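Local structure of tail spike protein (Acinetobacter phage vB_AbaP_AS12, 6EU4) at residues 90-96 against 108-112; 128-132 against 151-157; 157-161 against 170-174. The protein forms the trimeric tailspike of a phage of Acinetobacter baumannii and probably recognises, and perhaps cleaves, polysaccharide on the surface of the host cell. All coordinates share one frame. Residue numbers count along the deposited sequence, not the author numbering.

Contact 1 of 3, residues 90-96 against 108-112; sequences SPEHAGA and PIQKV
A 3-10 turn packs against the short helix 106-113 near the N-terminal end of the right-handed parallel beta-helix. Residues 91-94 form the turn, with Ala94 N bonded to Pro91 O at 3.0 Å. Gly95 follows at phi 106°, psi 11°, where a side chain would clash with the preceding carbonyl. The nearest CA pairs are Ala94-Pro108 (4.8 Å) and Pro91-Ile109 (5.1 Å). The direct contacts are apolar. Ala94 CB sits 3.9 Å from Pro108 CB and 3.8 Å from Val112 CG1. Pro91 CB meets Ile109 CG1 at 4.1 Å, and Pro91 CG meets Val112 CG2 at 4.1 Å. Ile109 and Val112, both m at chi1, also pack on Val131 and Val119, consistent with a helix cap on the beta-helix. The Pro108 ring presses on backbone too, with CB 3.2 Å from Ala96 N. The polar link is indirect. Lys111, extended beyond an m chi1, also bonds Asp72 O. One water donates to Ala94 O (2.7 Å) and accepts from Lys111 NZ (2.9 Å).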
loop_
_atom_site.group_PDB
_atom_site.type_symbol
_atom_site.label_atom_id
_atom_site.label_comp_id
_atom_site.label_asym_id
_atom_site.label_seq_id
_atom_site.Cartn_x
_atom_site.Cartn_y
_atom_site.Cartn_z
ATOM N N SER A 90 -23.110 -26.496 -19.436
ATOM C CA SER A 90 -23.653 -25.193 -19.773
ATOM C C SER A 90 -25.162 -25.188 -19.524
ATOM O O SER A 90 -25.793 -26.243 -19.557
ATOM C CB SER A 90 -23.373 -24.859 -21.240
ATOM O OG SER A 90 -21.973 -24.847 -21.501
ATOM N N PRO A 91 -25.766 -24.027 -19.272
ATOM C CA PRO A 91 -27.229 -23.995 -19.100
ATOM C C PRO A 91 -27.993 -24.639 -20.254
ATOM O O PRO A 91 -29.084 -25.183 -20.040
ATOM C CB PRO A 91 -27.524 -22.494 -18.974
ATOM C CG PRO A 91 -26.268 -21.928 -18.408
ATOM C CD PRO A 91 -25.157 -22.708 -19.038
ATOM N N GLU A 92 -27.435 -24.590 -21.466
ATOM C CA GLU A 92 -28.024 -25.257 -22.626
ATOM C C GLU A 92 -28.287 -26.737 -22.372
ATOM O O GLU A 92 -29.256 -27.291 -22.900
ATOM C CB GLU A 92 -27.101 -25.128 -23.857
ATOM C CG GLU A 92 -26.832 -23.737 -24.359
ATOM C CD GLU A 92 -25.627 -23.086 -23.665
ATOM O OE1 GLU A 92 -25.757 -22.705 -22.491
ATOM O OE2 GLU A 92 -24.561 -22.962 -24.300
ATOM N N HIS A 93 -27.425 -27.401 -21.591
ATOM C CA HIS A 93 -27.584 -28.833 -21.345
ATOM C C HIS A 93 -28.834 -29.142 -20.535
ATOM O O HIS A 93 -29.297 -30.290 -20.544
ATOM C CB HIS A 93 -26.350 -29.387 -20.633
ATOM C CG HIS A 93 -25.133 -29.434 -21.504
ATOM N ND1 HIS A 93 -24.073 -28.565 -21.357
ATOM C CD2 HIS A 93 -24.824 -30.232 -22.553
ATOM C CE1 HIS A 93 -23.156 -28.838 -22.269
ATOM N NE2 HIS A 93 -23.590 -29.843 -23.012
ATOM N N ALA A 94 -29.385 -28.150 -19.848
ATOM C CA ALA A 94 -30.605 -28.306 -19.073
ATOM C C ALA A 94 -31.801 -27.661 -19.759
ATOM O O ALA A 94 -32.893 -27.630 -19.181
ATOM C CB ALA A 94 -30.411 -27.711 -17.676
ATOM N N GLY A 95 -31.629 -27.148 -20.976
ATOM C CA GLY A 95 -32.730 -26.579 -21.734
ATOM C C GLY A 95 -32.754 -25.068 -21.846
ATOM O O GLY A 95 -33.774 -24.513 -22.290
ATOM N N ALA A 96 -31.684 -24.381 -21.452
ATOM C CA ALA A 96 -31.603 -22.947 -21.680
ATOM C C ALA A 96 -31.478 -22.677 -23.171
ATOM O O ALA A 96 -31.099 -23.549 -23.951
ATOM C CB ALA A 96 -30.402 -22.337 -20.957
ATOM N N PRO A 108 -33.679 -23.894 -16.378
ATOM C CA PRO A 108 -32.416 -24.556 -16.753
ATOM C C PRO A 108 -31.200 -23.972 -16.064
ATOM O O PRO A 108 -30.310 -24.734 -15.654
ATOM C CB PRO A 108 -32.337 -24.344 -18.273
ATOM C CG PRO A 108 -33.684 -24.063 -18.706
ATOM C CD PRO A 108 -34.458 -23.494 -17.563
ATOM N N ILE A 109 -31.102 -22.640 -15.971
ATOM C CA ILE A 109 -29.955 -22.033 -15.291
ATOM C C ILE A 109 -29.892 -22.538 -13.864
ATOM O O ILE A 109 -28.833 -22.932 -13.362
ATOM C CB ILE A 109 -30.045 -20.498 -15.315
ATOM C CG1 ILE A 109 -29.805 -19.932 -16.721
ATOM C CG2 ILE A 109 -29.030 -19.859 -14.325
ATOM C CD1 ILE A 109 -30.355 -18.543 -16.872
ATOM N N GLN A 110 -31.034 -22.514 -13.183
ATOM C CA GLN A 110 -31.037 -22.897 -11.781
ATOM C C GLN A 110 -30.574 -24.336 -11.608
ATOM O O GLN A 110 -29.801 -24.640 -10.689
ATOM C CB GLN A 110 -32.435 -22.696 -11.191
ATOM C CG GLN A 110 -32.462 -22.803 -9.684
ATOM C CD GLN A 110 -31.534 -21.794 -9.038
ATOM O OE1 GLN A 110 -31.816 -20.590 -9.028
ATOM N NE2 GLN A 110 -30.390 -22.269 -8.556
ATOM N N LYS A 111 -31.020 -25.233 -12.496
ATOM C CA LYS A 111 -30.604 -26.631 -12.409
ATOM C C LYS A 111 -29.090 -26.780 -12.509
ATOM O O LYS A 111 -28.496 -27.568 -11.762
ATOM C CB LYS A 111 -31.287 -27.450 -13.502
ATOM C CG LYS A 111 -32.762 -27.714 -13.227
ATOM C CD LYS A 111 -33.420 -28.397 -14.383
ATOM C CE LYS A 111 -34.890 -28.639 -14.083
ATOM N NZ LYS A 111 -35.597 -29.240 -15.234
ATOM N N VAL A 112 -28.443 -26.051 -13.423
ATOM C CA VAL A 112 -27.003 -26.279 -13.557
ATOM C C VAL A 112 -26.249 -25.608 -12.411
ATOM O O VAL A 112 -25.205 -26.110 -11.987
ATOM C CB VAL A 112 -26.446 -25.834 -14.927
ATOM C CG1 VAL A 112 -27.128 -26.601 -16.065
ATOM C CG2 VAL A 112 -26.546 -24.347 -15.132
HETATM O O HOH W 1 -34.967 -27.538 -17.481
#

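Contact 2 of 3, residues 128-132 against 151-157; sequences SVPVY and KTTNNTL
In the parallel beta-helix, residues 128-130 lead into strand 131-133 and face the loop that leaves strand 148-151 after Lys151. Ser128 lies opposite Thr152 (CA-CA 5.4 Å), and Val129 opposite Asn155 (5.3 Å). Ser128 O accepts from Thr153 OG1 at 2.6 Å and, weakly, from Asn155 ND2 at 3.3 Å. Thr153, p at chi1, also accepts from Asn155 N through OG1 (2.9 Å), which makes an ST turn. Ser128 OG bonds Asp104 and takes a 2.7 Å hydrogen bond from a water. Val129 is m at chi1, and its CG1 lies 4.1 Å from Asn155 CB. Its carbonyl C is 3.5 Å from Lys151 CE. Lys151 curls back so that NZ donates to Asn155 O (2.7 Å) and Thr153 O (3.0 Å). Pro130 points across the interface. Its CD is 3.4 Å from Asn155 O, and its CB is 4.0 Å from Leu157 CG. Leu157 is mt. Tyr132, p at chi1, meets Leu157 CD2 with its ring edge, 4.2 Å from CD2 of the tyrosine. The backbone of Val131 bonds strand 175-179, whose Val178 touches Pro130 and Leu157. The side chain of Val131 packs against Ile109, Gln110 and Leu113 of helix 106-113.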
loop_
_atom_site.group_PDB
_atom_site.type_symbol
_atom_site.label_atom_id
_atom_site.label_comp_id
_atom_site.label_asym_id
_atom_site.label_seq_id
_atom_site.Cartn_x
_atom_site.Cartn_y
_atom_site.Cartn_z
ATOM N N SER A 128 -36.800 -14.788 -15.771
ATOM C CA SER A 128 -37.949 -14.096 -15.198
ATOM C C SER A 128 -37.937 -14.085 -13.674
ATOM O O SER A 128 -38.771 -13.398 -13.066
ATOM C CB SER A 128 -39.246 -14.734 -15.671
ATOM O OG SER A 128 -39.434 -15.979 -15.016
ATOM N N VAL A 129 -37.034 -14.840 -13.054
ATOM C CA VAL A 129 -36.867 -14.848 -11.603
ATOM C C VAL A 129 -35.375 -14.780 -11.307
ATOM O O VAL A 129 -34.538 -14.992 -12.200
ATOM C CB VAL A 129 -37.510 -16.104 -10.965
ATOM C CG1 VAL A 129 -39.041 -16.064 -11.115
ATOM C CG2 VAL A 129 -36.955 -17.372 -11.578
ATOM N N PRO A 130 -35.002 -14.471 -10.069
ATOM C CA PRO A 130 -33.587 -14.572 -9.703
ATOM C C PRO A 130 -33.129 -16.020 -9.796
ATOM O O PRO A 130 -33.928 -16.957 -9.679
ATOM C CB PRO A 130 -33.550 -14.069 -8.249
ATOM C CG PRO A 130 -34.898 -13.408 -8.023
ATOM C CD PRO A 130 -35.837 -14.149 -8.899
ATOM N N VAL A 131 -31.819 -16.201 -9.965
ATOM C CA VAL A 131 -31.191 -17.514 -9.873
ATOM C C VAL A 131 -30.201 -17.462 -8.726
ATOM O O VAL A 131 -29.583 -16.420 -8.483
ATOM C CB VAL A 131 -30.513 -17.942 -11.188
ATOM C CG1 VAL A 131 -31.587 -18.080 -12.292
ATOM C CG2 VAL A 131 -29.421 -16.955 -11.628
ATOM N N TYR A 132 -30.098 -18.560 -7.991
ATOM C CA TYR A 132 -29.260 -18.589 -6.808
ATOM C C TYR A 132 -28.150 -19.621 -6.949
ATOM O O TYR A 132 -28.228 -20.571 -7.732
ATOM C CB TYR A 132 -30.104 -18.864 -5.550
ATOM C CG TYR A 132 -30.684 -20.260 -5.465
ATOM C CD1 TYR A 132 -29.937 -21.320 -4.956
ATOM C CD2 TYR A 132 -31.975 -20.518 -5.902
ATOM C CE1 TYR A 132 -30.475 -22.603 -4.888
ATOM C CE2 TYR A 132 -32.511 -21.793 -5.833
ATOM C CZ TYR A 132 -31.754 -22.819 -5.320
ATOM O OH TYR A 132 -32.270 -24.083 -5.260
ATOM N N LYS A 151 -32.323 -10.145 -16.604
ATOM C CA LYS A 151 -33.563 -10.345 -15.875
ATOM C C LYS A 151 -34.641 -9.422 -16.429
ATOM O O LYS A 151 -34.412 -8.217 -16.574
ATOM C CB LYS A 151 -33.343 -10.075 -14.390
ATOM C CG LYS A 151 -34.611 -10.300 -13.599
ATOM C CD LYS A 151 -34.328 -10.931 -12.279
ATOM C CE LYS A 151 -35.604 -11.294 -11.559
ATOM N NZ LYS A 151 -36.104 -10.164 -10.791
ATOM N N THR A 152 -35.820 -9.984 -16.708
ATOM C CA THR A 152 -36.868 -9.295 -17.455
ATOM C C THR A 152 -38.052 -8.861 -16.604
ATOM O O THR A 152 -39.022 -8.305 -17.145
ATOM C CB THR A 152 -37.397 -10.198 -18.572
ATOM O OG1 THR A 152 -38.046 -11.333 -17.991
ATOM C CG2 THR A 152 -36.256 -10.675 -19.470
ATOM N N THR A 153 -38.024 -9.136 -15.315
ATOM C CA THR A 153 -39.119 -8.828 -14.405
ATOM C C THR A 153 -38.540 -8.340 -13.088
ATOM O O THR A 153 -37.323 -8.388 -12.861
ATOM C CB THR A 153 -39.977 -10.055 -14.080
ATOM O OG1 THR A 153 -39.221 -10.890 -13.179
ATOM C CG2 THR A 153 -40.362 -10.836 -15.332
ATOM N N ASN A 154 -39.440 -7.943 -12.188
ATOM C CA ASN A 154 -39.080 -7.673 -10.803
ATOM C C ASN A 154 -39.450 -8.831 -9.876
ATOM O O ASN A 154 -39.535 -8.636 -8.660
ATOM C CB ASN A 154 -39.754 -6.379 -10.333
ATOM C CG ASN A 154 -39.362 -5.182 -11.189
ATOM O OD1 ASN A 154 -40.204 -4.608 -11.894
ATOM N ND2 ASN A 154 -38.083 -4.830 -11.169
ATOM N N ASN A 155 -39.653 -10.028 -10.424
ATOM C CA ASN A 155 -40.075 -11.157 -9.617
ATOM C C ASN A 155 -38.946 -11.601 -8.693
ATOM O O ASN A 155 -37.760 -11.371 -8.958
ATOM C CB ASN A 155 -40.502 -12.329 -10.491
ATOM C CG ASN A 155 -41.747 -12.041 -11.283
ATOM O OD1 ASN A 155 -42.483 -11.100 -10.991
ATOM N ND2 ASN A 155 -41.984 -12.846 -12.302
ATOM N N THR A 156 -39.334 -12.266 -7.610
ATOM C CA THR A 156 -38.401 -12.742 -6.594
ATOM C C THR A 156 -38.361 -14.268 -6.564
ATOM O O THR A 156 -39.158 -14.962 -7.205
ATOM C CB THR A 156 -38.790 -12.229 -5.201
ATOM O OG1 THR A 156 -39.976 -12.907 -4.742
ATOM C CG2 THR A 156 -39.054 -10.726 -5.200
ATOM N N LEU A 157 -37.432 -14.793 -5.768
ATOM C CA LEU A 157 -37.514 -16.188 -5.367
ATOM C C LEU A 157 -38.734 -16.391 -4.470
ATOM O O LEU A 157 -39.342 -15.439 -3.970
ATOM C CB LEU A 157 -36.243 -16.617 -4.632
ATOM C CG LEU A 157 -34.934 -16.578 -5.435
ATOM C CD1 LEU A 157 -33.728 -16.762 -4.518
ATOM C CD2 LEU A 157 -34.976 -17.664 -6.495
HETATM O O HOH W 2 -41.683 -15.652 -13.529
#

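Contact 3 of 3, residues 157-161 against 170-174; sequences LSLGN and NFDVD
The segments 157-161 and 170-174 run roughly antiparallel, with end-to-end directions of their touching parts 154° apart. Leu157 lies opposite Asp172 (CA-CA 4.7 Å), and Asn161 opposite Asn170 (4.8 Å). Asn170 is t at chi1. Its ND2 donates to Asn161 OD1 at 2.9 Å, while its OD1 accepts from Asp172 N at 2.7 Å. The latter bond closes an Asx turn. Phe171 directs its ring towards Val178, Ile180 and Pro214. Its backbone is joined to the other segment by water. One water accepts from Phe171 N (2.8 Å) and donates to Gly160 O (2.7 Å) and Asp172 OD1 (2.8 Å). Another donates to Phe171 O (2.7 Å) and Val173 O (2.7 Å) and accepts from Leu157 N (2.8 Å). Asp172 is the centre of an inverse gamma turn. With chi1 at m, its carboxylate reaches two successive amides. OD1 accepts from Leu159 N at 3.0 Å, and OD2 from Gly160 N at 2.9 Å. Gly160 has phi 80°, a positive value that glycine adopts easily. Val173 CB points away. Asp174 CB also points away from 157-161, and its carboxylate forms a salt bridge with Lys151. The Asp172 carboxylate bound to two successive amides and the adjacent Asx turn lie at the base of the hairpin 161-164/167-170, which projects from the parallel beta-helix.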
loop_
_atom_site.group_PDB
_atom_site.type_symbol
_atom_site.label_atom_id
_atom_site.label_comp_id
_atom_site.label_asym_id
_atom_site.label_seq_id
_atom_site.Cartn_x
_atom_site.Cartn_y
_atom_site.Cartn_z
ATOM N N LEU A 157 -37.432 -14.793 -5.768
ATOM C CA LEU A 157 -37.514 -16.188 -5.367
ATOM C C LEU A 157 -38.734 -16.391 -4.470
ATOM O O LEU A 157 -39.342 -15.439 -3.970
ATOM C CB LEU A 157 -36.243 -16.617 -4.632
ATOM C CG LEU A 157 -34.934 -16.578 -5.435
ATOM C CD1 LEU A 157 -33.728 -16.762 -4.518
ATOM C CD2 LEU A 157 -34.976 -17.664 -6.495
ATOM N N SER A 158 -39.094 -17.654 -4.274
ATOM C CA SER A 158 -40.246 -18.034 -3.463
ATOM C C SER A 158 -39.837 -19.073 -2.422
ATOM O O SER A 158 -40.473 -20.113 -2.265
ATOM C CB SER A 158 -41.367 -18.593 -4.337
ATOM O OG SER A 158 -41.731 -17.678 -5.354
ATOM N N LEU A 159 -38.760 -18.800 -1.691
ATOM C CA LEU A 159 -38.214 -19.773 -0.748
ATOM C C LEU A 159 -38.609 -19.508 0.697
ATOM O O LEU A 159 -38.494 -20.419 1.527
ATOM C CB LEU A 159 -36.683 -19.806 -0.845
ATOM C CG LEU A 159 -36.174 -20.133 -2.250
ATOM C CD1 LEU A 159 -34.646 -19.950 -2.338
ATOM C CD2 LEU A 159 -36.580 -21.559 -2.639
ATOM N N GLY A 160 -39.050 -18.303 1.022
ATOM C CA GLY A 160 -39.608 -18.042 2.338
ATOM C C GLY A 160 -38.543 -17.825 3.404
ATOM O O GLY A 160 -37.354 -17.706 3.128
ATOM N N ASN A 161 -39.005 -17.801 4.655
ATOM C CA ASN A 161 -38.152 -17.480 5.794
ATOM C C ASN A 161 -37.340 -18.685 6.240
ATOM O O ASN A 161 -37.854 -19.808 6.301
ATOM C CB ASN A 161 -39.007 -17.003 6.977
ATOM C CG ASN A 161 -39.625 -15.642 6.738
ATOM O OD1 ASN A 161 -38.982 -14.746 6.210
ATOM N ND2 ASN A 161 -40.883 -15.484 7.127
ATOM N N ASN A 170 -34.484 -13.955 4.848
ATOM C CA ASN A 170 -35.398 -14.150 3.737
ATOM C C ASN A 170 -34.689 -13.668 2.484
ATOM O O ASN A 170 -34.157 -12.557 2.455
ATOM C CB ASN A 170 -36.707 -13.403 3.962
ATOM C CG ASN A 170 -37.754 -13.721 2.898
ATOM O OD1 ASN A 170 -37.526 -13.494 1.715
ATOM N ND2 ASN A 170 -38.899 -14.249 3.324
ATOM N N PHE A 171 -34.623 -14.533 1.483
ATOM C CA PHE A 171 -33.884 -14.241 0.267
ATOM C C PHE A 171 -34.807 -13.853 -0.891
ATOM O O PHE A 171 -34.339 -13.743 -2.038
ATOM C CB PHE A 171 -33.020 -15.438 -0.104
ATOM C CG PHE A 171 -32.037 -15.829 0.977
ATOM C CD1 PHE A 171 -32.431 -16.664 2.010
ATOM C CD2 PHE A 171 -30.730 -15.382 0.948
ATOM C CE1 PHE A 171 -31.542 -17.020 3.002
ATOM C CE2 PHE A 171 -29.842 -15.747 1.941
ATOM C CZ PHE A 171 -30.252 -16.559 2.961
ATOM N N ASP A 172 -36.083 -13.599 -0.607
ATOM C CA ASP A 172 -37.082 -13.357 -1.650
ATOM C C ASP A 172 -37.126 -11.864 -2.002
ATOM O O ASP A 172 -38.125 -11.165 -1.798
ATOM C CB ASP A 172 -38.450 -13.859 -1.198
ATOM C CG ASP A 172 -38.490 -15.387 -0.975
ATOM O OD1 ASP A 172 -37.516 -16.092 -1.327
ATOM O OD2 ASP A 172 -39.519 -15.887 -0.459
ATOM N N VAL A 173 -36.007 -11.394 -2.534
ATOM C CA VAL A 173 -35.834 -10.011 -2.959
ATOM C C VAL A 173 -35.779 -9.958 -4.478
ATOM O O VAL A 173 -35.550 -10.962 -5.160
ATOM C CB VAL A 173 -34.556 -9.378 -2.362
ATOM C CG1 VAL A 173 -34.572 -9.462 -0.852
ATOM C CG2 VAL A 173 -33.320 -10.048 -2.883
ATOM N N ASP A 174 -35.985 -8.753 -5.012
ATOM C CA ASP A 174 -35.847 -8.517 -6.450
ATOM C C ASP A 174 -34.363 -8.337 -6.757
ATOM O O ASP A 174 -33.800 -7.263 -6.535
ATOM C CB ASP A 174 -36.641 -7.293 -6.887
ATOM C CG ASP A 174 -36.501 -7.020 -8.382
ATOM O OD1 ASP A 174 -36.033 -7.925 -9.106
ATOM O OD2 ASP A 174 -36.861 -5.912 -8.825
HETATM O O HOH W 3 -35.169 -13.542 -4.613
HETATM O O HOH W 4 -36.022 -16.856 0.893
#

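From the N terminus, contact 1 comes first. It closes the short loop from strand 88-89 to helix 106-113. Contact 2 then closes a longer excursion through strands 131-133, 138-141 and 148-151. Contact 3 follows directly, since Leu157 belongs to both, and closes the hairpin of strands 161-164 and 167-170. The three loops are in series, and none encloses another. Contacts 1 and 2 have centres about 16 Å apart and touch where Gln110 reaches Tyr132 N and Ile109 packs on Val131. Contacts 2 and 3 have centres about 11 Å apart and are joined by the Lys151-Asp174 salt bridge. Together they link the helix, the early beta-helix turns and the projecting hairpin.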